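Local coordinates for protein YHDH (Escherichia coli, PDB 1O89) that probably catalyses the NADPH-dependent reduction of acrylyl-CoA to propanoyl-CoA, working as a homodimer of the zinc-containing alcohol dehydrogenase family, at residues 147-161 / 288-302. Residues are numbered along the deposited sequence; the frame is centred on the assembly and turned at random.
Sequences TAGFTAMLCVMALED and SVMTPPERRAQAWQR
Ala299 enters a hole formed by Phe150, Met153, Leu154 and Met157, a knobs-into-holes packing that joins helix 147-161 to helix 293-302 in this alcohol dehydrogenase-type fold, whose parallel six-stranded sheet is the Rossmann part. The helices cross at 99°, and the axes of the two segments come to 9.3 Å. Met157 returns the knob: its chain bends at the sulfur, carrying CE to within 3.6 Å of Gln298 CD and laying it over one face of the Arg295 guanidinium. Phe150, its CG anti to the backbone N (chi1 175°), sends its ring between the loop and the second helix. Thr291 CG2 meets the ring edge, and the five-membered ring of Trp300 lies nearly parallel but slid aside, centroids 5.0 Å apart. The Arg296 guanidinium is turned 19° from the phenyl plane and takes the ring against one face, while NE and NH2 both grip Thr291 O.

Ser288, an NADP(+)-binding residue, brings CB to 3.3 Å from Thr151 OG1, so the contact reaches the cofactor site. At the far end, Arg295 NH2 donates to Asp161 OD2 (2.8 Å) and to a water bound by Leu154 O. A leucine in place of Arg295 would probably leave Asp161 without its charged mate and that water with one fewer tie. Met153 CE covers one face of the Arg302 guanidinium, whose NH1 and NH2 grip Glu160 end-on, nearly coplanar with the carboxylate. Arg302 NH2 also forms a salt bridge with Asp306, while NH1 meets the syn lone pair of Glu160 OE1 at 2.9 Å.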
loop_
_atom_site.group_PDB
_atom_site.type_symbol
_atom_site.label_atom_id
_atom_site.label_comp_id
_atom_site.label_asym_id
_atom_site.label_seq_id
_atom_site.Cartn_x
_atom_site.Cartn_y
_atom_site.Cartn_z
ATOM N N THR A 147 -17.343 -0.696 -15.796
ATOM C CA THR A 147 -16.207 -0.173 -15.068
ATOM C C THR A 147 -16.313 -0.529 -13.595
ATOM O O THR A 147 -15.332 -0.931 -12.972
ATOM C CB THR A 147 -16.167 1.369 -15.235
ATOM O OG1 THR A 147 -15.554 1.700 -16.487
ATOM C CG2 THR A 147 -15.300 2.039 -14.188
ATOM N N ALA A 148 -17.497 -0.331 -13.037
ATOM C CA ALA A 148 -17.764 -0.623 -11.627
ATOM C C ALA A 148 -17.396 -2.053 -11.253
ATOM O O ALA A 148 -16.690 -2.272 -10.278
ATOM C CB ALA A 148 -19.257 -0.342 -11.293
ATOM N N GLY A 149 -17.870 -3.015 -12.038
ATOM C CA GLY A 149 -17.594 -4.420 -11.795
ATOM C C GLY A 149 -16.125 -4.741 -12.027
ATOM O O GLY A 149 -15.509 -5.456 -11.245
ATOM N N PHE A 150 -15.561 -4.193 -13.104
ATOM C CA PHE A 150 -14.152 -4.373 -13.433
ATOM C C PHE A 150 -13.271 -3.880 -12.275
ATOM O O PHE A 150 -12.305 -4.538 -11.887
ATOM C CB PHE A 150 -13.839 -3.632 -14.736
ATOM C CG PHE A 150 -12.373 -3.639 -15.131
ATOM C CD1 PHE A 150 -11.762 -4.791 -15.591
ATOM C CD2 PHE A 150 -11.632 -2.477 -15.096
ATOM C CE1 PHE A 150 -10.410 -4.795 -15.974
ATOM C CE2 PHE A 150 -10.272 -2.476 -15.475
ATOM C CZ PHE A 150 -9.676 -3.632 -15.914
ATOM N N THR A 151 -13.627 -2.722 -11.720
ATOM C CA THR A 151 -12.889 -2.130 -10.606
ATOM C C THR A 151 -13.000 -2.990 -9.363
ATOM O O THR A 151 -12.021 -3.206 -8.668
ATOM C CB THR A 151 -13.451 -0.744 -10.295
ATOM O OG1 THR A 151 -13.248 0.111 -11.413
ATOM C CG2 THR A 151 -12.710 -0.083 -9.149
ATOM N N ALA A 152 -14.222 -3.442 -9.064
ATOM C CA ALA A 152 -14.445 -4.318 -7.924
ATOM C C ALA A 152 -13.540 -5.538 -8.021
ATOM O O ALA A 152 -12.878 -5.898 -7.044
ATOM C CB ALA A 152 -15.882 -4.734 -7.835
ATOM N N MET A 153 -13.474 -6.153 -9.198
ATOM C CA MET A 153 -12.659 -7.351 -9.350
ATOM C C MET A 153 -11.194 -7.049 -9.103
ATOM O O MET A 153 -10.523 -7.810 -8.435
ATOM C CB MET A 153 -12.820 -7.977 -10.732
ATOM C CG MET A 153 -12.226 -9.377 -10.842
ATOM S SD MET A 153 -13.203 -10.665 -10.021
ATOM C CE MET A 153 -12.176 -11.021 -8.681
ATOM N N LEU A 154 -10.702 -5.935 -9.631
ATOM C CA LEU A 154 -9.315 -5.554 -9.406
ATOM C C LEU A 154 -9.047 -5.329 -7.928
ATOM O O LEU A 154 -7.942 -5.587 -7.459
ATOM C CB LEU A 154 -8.933 -4.313 -10.224
ATOM C CG LEU A 154 -8.807 -4.538 -11.747
ATOM C CD1 LEU A 154 -8.879 -3.233 -12.470
ATOM C CD2 LEU A 154 -7.487 -5.217 -12.101
ATOM N N CYS A 155 -10.039 -4.823 -7.196
ATOM C CA CYS A 155 -9.885 -4.664 -5.747
ATOM C C CYS A 155 -9.771 -6.017 -5.063
ATOM O O CYS A 155 -8.940 -6.195 -4.183
ATOM C CB CYS A 155 -11.031 -3.872 -5.136
ATOM S SG CYS A 155 -11.014 -2.142 -5.632
ATOM N N VAL A 156 -10.597 -6.965 -5.484
ATOM C CA VAL A 156 -10.599 -8.298 -4.887
ATOM C C VAL A 156 -9.260 -8.968 -5.167
ATOM O O VAL A 156 -8.654 -9.568 -4.276
ATOM C CB VAL A 156 -11.746 -9.149 -5.419
ATOM C CG1 VAL A 156 -11.561 -10.616 -5.052
ATOM C CG2 VAL A 156 -13.080 -8.611 -4.893
ATOM N N MET A 157 -8.776 -8.814 -6.393
ATOM C CA MET A 157 -7.485 -9.380 -6.782
ATOM C C MET A 157 -6.333 -8.769 -5.967
ATOM O O MET A 157 -5.354 -9.451 -5.690
ATOM C CB MET A 157 -7.244 -9.159 -8.276
ATOM C CG MET A 157 -8.048 -10.063 -9.148
ATOM S SD MET A 157 -8.300 -9.463 -10.807
ATOM C CE MET A 157 -6.739 -9.766 -11.550
ATOM N N ALA A 158 -6.449 -7.487 -5.617
ATOM C CA ALA A 158 -5.460 -6.817 -4.788
ATOM C C ALA A 158 -5.406 -7.446 -3.414
ATOM O O ALA A 158 -4.323 -7.667 -2.889
ATOM C CB ALA A 158 -5.762 -5.349 -4.655
ATOM N N LEU A 159 -6.576 -7.726 -2.838
ATOM C CA LEU A 159 -6.638 -8.367 -1.532
ATOM C C LEU A 159 -5.944 -9.708 -1.560
ATOM O O LEU A 159 -5.177 -10.005 -0.656
ATOM C CB LEU A 159 -8.077 -8.556 -1.056
ATOM C CG LEU A 159 -8.910 -7.294 -0.860
ATOM C CD1 LEU A 159 -10.233 -7.653 -0.260
ATOM C CD2 LEU A 159 -8.178 -6.297 -0.001
ATOM N N GLU A 160 -6.214 -10.500 -2.601
ATOM C CA GLU A 160 -5.554 -11.793 -2.827
ATOM C C GLU A 160 -4.042 -11.708 -3.026
ATOM O O GLU A 160 -3.319 -12.586 -2.561
ATOM C CB GLU A 160 -6.147 -12.494 -4.040
ATOM C CG GLU A 160 -7.612 -12.857 -3.882
ATOM C CD GLU A 160 -8.250 -13.370 -5.160
ATOM O OE1 GLU A 160 -7.649 -13.224 -6.237
ATOM O OE2 GLU A 160 -9.353 -13.942 -5.074
ATOM N N ASP A 161 -3.559 -10.668 -3.711
ATOM C CA ASP A 161 -2.121 -10.475 -3.914
ATOM C C ASP A 161 -1.468 -10.164 -2.584
ATOM O O ASP A 161 -0.276 -10.368 -2.423
ATOM C CB ASP A 161 -1.802 -9.282 -4.820
ATOM C CG ASP A 161 -2.198 -9.476 -6.267
ATOM O OD1 ASP A 161 -2.315 -10.620 -6.741
ATOM O OD2 ASP A 161 -2.358 -8.476 -7.012
ATOM N N SER A 288 -8.536 1.786 -12.588
ATOM C CA SER A 288 -9.250 1.053 -13.618
ATOM C C SER A 288 -9.026 1.648 -15.013
ATOM O O SER A 288 -9.308 1.011 -16.011
ATOM C CB SER A 288 -10.751 1.062 -13.307
ATOM O OG SER A 288 -11.353 2.297 -13.696
ATOM N N VAL A 289 -8.544 2.878 -15.074
ATOM C CA VAL A 289 -8.520 3.632 -16.327
ATOM C C VAL A 289 -7.439 3.134 -17.283
ATOM O O VAL A 289 -7.711 2.933 -18.475
ATOM C CB VAL A 289 -8.338 5.146 -16.056
ATOM C CG1 VAL A 289 -8.233 5.943 -17.364
ATOM C CG2 VAL A 289 -9.490 5.659 -15.173
ATOM N N MET A 290 -6.238 2.911 -16.749
ATOM C CA MET A 290 -5.060 2.569 -17.548
ATOM C C MET A 290 -4.481 1.190 -17.231
ATOM O O MET A 290 -3.297 0.945 -17.468
ATOM C CB MET A 290 -3.958 3.605 -17.319
ATOM C CG MET A 290 -4.375 5.042 -17.570
ATOM S SD MET A 290 -4.951 5.294 -19.264
ATOM C CE MET A 290 -3.404 5.677 -20.122
ATOM N N THR A 291 -5.282 0.279 -16.695
ATOM C CA THR A 291 -4.700 -0.995 -16.268
ATOM C C THR A 291 -4.172 -1.780 -17.493
ATOM O O THR A 291 -4.828 -1.815 -18.531
ATOM C CB THR A 291 -5.643 -1.816 -15.295
ATOM O OG1 THR A 291 -5.779 -3.177 -15.715
ATOM C CG2 THR A 291 -7.034 -1.265 -15.214
ATOM N N PRO A 292 -2.951 -2.324 -17.411
ATOM C CA PRO A 292 -2.338 -3.013 -18.561
ATOM C C PRO A 292 -3.187 -4.162 -19.107
ATOM O O PRO A 292 -3.927 -4.751 -18.336
ATOM C CB PRO A 292 -0.995 -3.547 -18.004
ATOM C CG PRO A 292 -0.704 -2.728 -16.796
ATOM C CD PRO A 292 -2.045 -2.295 -16.243
ATOM N N PRO A 293 -3.086 -4.466 -20.404
ATOM C CA PRO A 293 -3.926 -5.500 -21.044
ATOM C C PRO A 293 -3.940 -6.879 -20.360
ATOM O O PRO A 293 -4.988 -7.517 -20.343
ATOM C CB PRO A 293 -3.339 -5.628 -22.465
ATOM C CG PRO A 293 -2.539 -4.401 -22.699
ATOM C CD PRO A 293 -2.175 -3.815 -21.367
ATOM N N GLU A 294 -2.806 -7.333 -19.834
ATOM C CA GLU A 294 -2.711 -8.667 -19.238
ATOM C C GLU A 294 -3.579 -8.735 -17.979
ATOM O O GLU A 294 -4.485 -9.556 -17.889
ATOM C CB GLU A 294 -1.250 -9.015 -18.917
ATOM C CG GLU A 294 -1.049 -10.440 -18.415
ATOM C CD GLU A 294 0.414 -10.824 -18.261
ATOM O OE1 GLU A 294 1.157 -10.810 -19.274
ATOM O OE2 GLU A 294 0.824 -11.160 -17.126
ATOM N N ARG A 295 -3.308 -7.837 -17.035
ATOM C CA ARG A 295 -4.106 -7.684 -15.817
ATOM C C ARG A 295 -5.604 -7.516 -16.121
ATOM O O ARG A 295 -6.466 -8.045 -15.418
ATOM C CB ARG A 295 -3.611 -6.456 -15.038
ATOM C CG ARG A 295 -3.295 -6.719 -13.585
ATOM C CD ARG A 295 -4.482 -7.141 -12.787
ATOM N NE ARG A 295 -4.343 -6.860 -11.360
ATOM C CZ ARG A 295 -3.786 -7.677 -10.467
ATOM N NH1 ARG A 295 -3.257 -8.841 -10.825
ATOM N NH2 ARG A 295 -3.751 -7.326 -9.199
ATOM N N ARG A 296 -5.889 -6.774 -17.185
ATOM C CA ARG A 296 -7.243 -6.395 -17.556
ATOM C C ARG A 296 -8.025 -7.607 -18.019
ATOM O O ARG A 296 -9.144 -7.825 -17.571
ATOM C CB ARG A 296 -7.174 -5.355 -18.681
ATOM C CG ARG A 296 -8.483 -4.768 -19.128
ATOM C CD ARG A 296 -8.313 -3.669 -20.159
ATOM N NE ARG A 296 -7.671 -2.470 -19.623
ATOM C CZ ARG A 296 -8.312 -1.400 -19.147
ATOM N NH1 ARG A 296 -9.640 -1.349 -19.125
ATOM N NH2 ARG A 296 -7.625 -0.353 -18.703
ATOM N N ALA A 297 -7.434 -8.386 -18.923
ATOM C CA ALA A 297 -8.047 -9.619 -19.419
ATOM C C ALA A 297 -8.236 -10.594 -18.255
ATOM O O ALA A 297 -9.274 -11.240 -18.139
ATOM C CB ALA A 297 -7.197 -10.241 -20.490
ATOM N N GLN A 298 -7.230 -10.668 -17.385
ATOM C CA GLN A 298 -7.297 -11.529 -16.223
ATOM C C GLN A 298 -8.515 -11.196 -15.354
ATOM O O GLN A 298 -9.190 -12.092 -14.868
ATOM C CB GLN A 298 -6.001 -11.434 -15.434
ATOM C CG GLN A 298 -5.977 -12.243 -14.147
ATOM C CD GLN A 298 -4.682 -12.066 -13.367
ATOM O OE1 GLN A 298 -4.402 -12.844 -12.449
ATOM N NE2 GLN A 298 -3.886 -11.058 -13.732
ATOM N N ALA A 299 -8.814 -9.913 -15.193
ATOM C CA ALA A 299 -9.916 -9.491 -14.345
ATOM C C ALA A 299 -11.251 -9.861 -14.950
ATOM O O ALA A 299 -12.178 -10.209 -14.212
ATOM C CB ALA A 299 -9.875 -7.984 -14.077
ATOM N N TRP A 300 -11.367 -9.746 -16.268
ATOM C CA TRP A 300 -12.620 -10.073 -16.930
ATOM C C TRP A 300 -12.889 -11.564 -16.842
ATOM O O TRP A 300 -14.034 -11.966 -16.693
ATOM C CB TRP A 300 -12.654 -9.593 -18.390
ATOM C CG TRP A 300 -13.001 -8.141 -18.481
ATOM C CD1 TRP A 300 -12.143 -7.116 -18.711
ATOM C CD2 TRP A 300 -14.292 -7.549 -18.287
ATOM N NE1 TRP A 300 -12.814 -5.921 -18.690
ATOM C CE2 TRP A 300 -14.136 -6.155 -18.427
ATOM C CE3 TRP A 300 -15.575 -8.062 -18.035
ATOM C CZ2 TRP A 300 -15.202 -5.266 -18.322
ATOM C CZ3 TRP A 300 -16.634 -7.183 -17.927
ATOM C CH2 TRP A 300 -16.442 -5.792 -18.073
ATOM N N GLN A 301 -11.843 -12.378 -16.954
ATOM C CA GLN A 301 -11.978 -13.829 -16.819
ATOM C C GLN A 301 -12.458 -14.187 -15.406
ATOM O O GLN A 301 -13.319 -15.043 -15.230
ATOM C CB GLN A 301 -10.637 -14.510 -17.095
ATOM C CG GLN A 301 -10.750 -15.972 -17.402
ATOM C CD GLN A 301 -10.162 -16.873 -16.323
ATOM O OE1 GLN A 301 -10.258 -16.580 -15.115
ATOM N NE2 GLN A 301 -9.573 -17.993 -16.757
ATOM N N ARG A 302 -11.893 -13.508 -14.414
ATOM C CA ARG A 302 -12.253 -13.710 -13.017
ATOM C C ARG A 302 -13.715 -13.324 -12.731
ATOM O O ARG A 302 -14.394 -14.004 -11.954
ATOM C CB ARG A 302 -11.304 -12.919 -12.105
ATOM C CG ARG A 302 -9.916 -13.570 -11.929
ATOM C CD ARG A 302 -9.950 -14.921 -11.249
ATOM N NE ARG A 302 -10.586 -14.821 -9.939
ATOM C CZ ARG A 302 -9.962 -14.468 -8.815
ATOM N NH1 ARG A 302 -8.651 -14.208 -8.800
ATOM N NH2 ARG A 302 -10.653 -14.395 -7.684
HETATM O O HOH W 1 -12.676 2.763 -16.417
HETATM O O HOH W 2 -5.514 -4.976 -8.606
#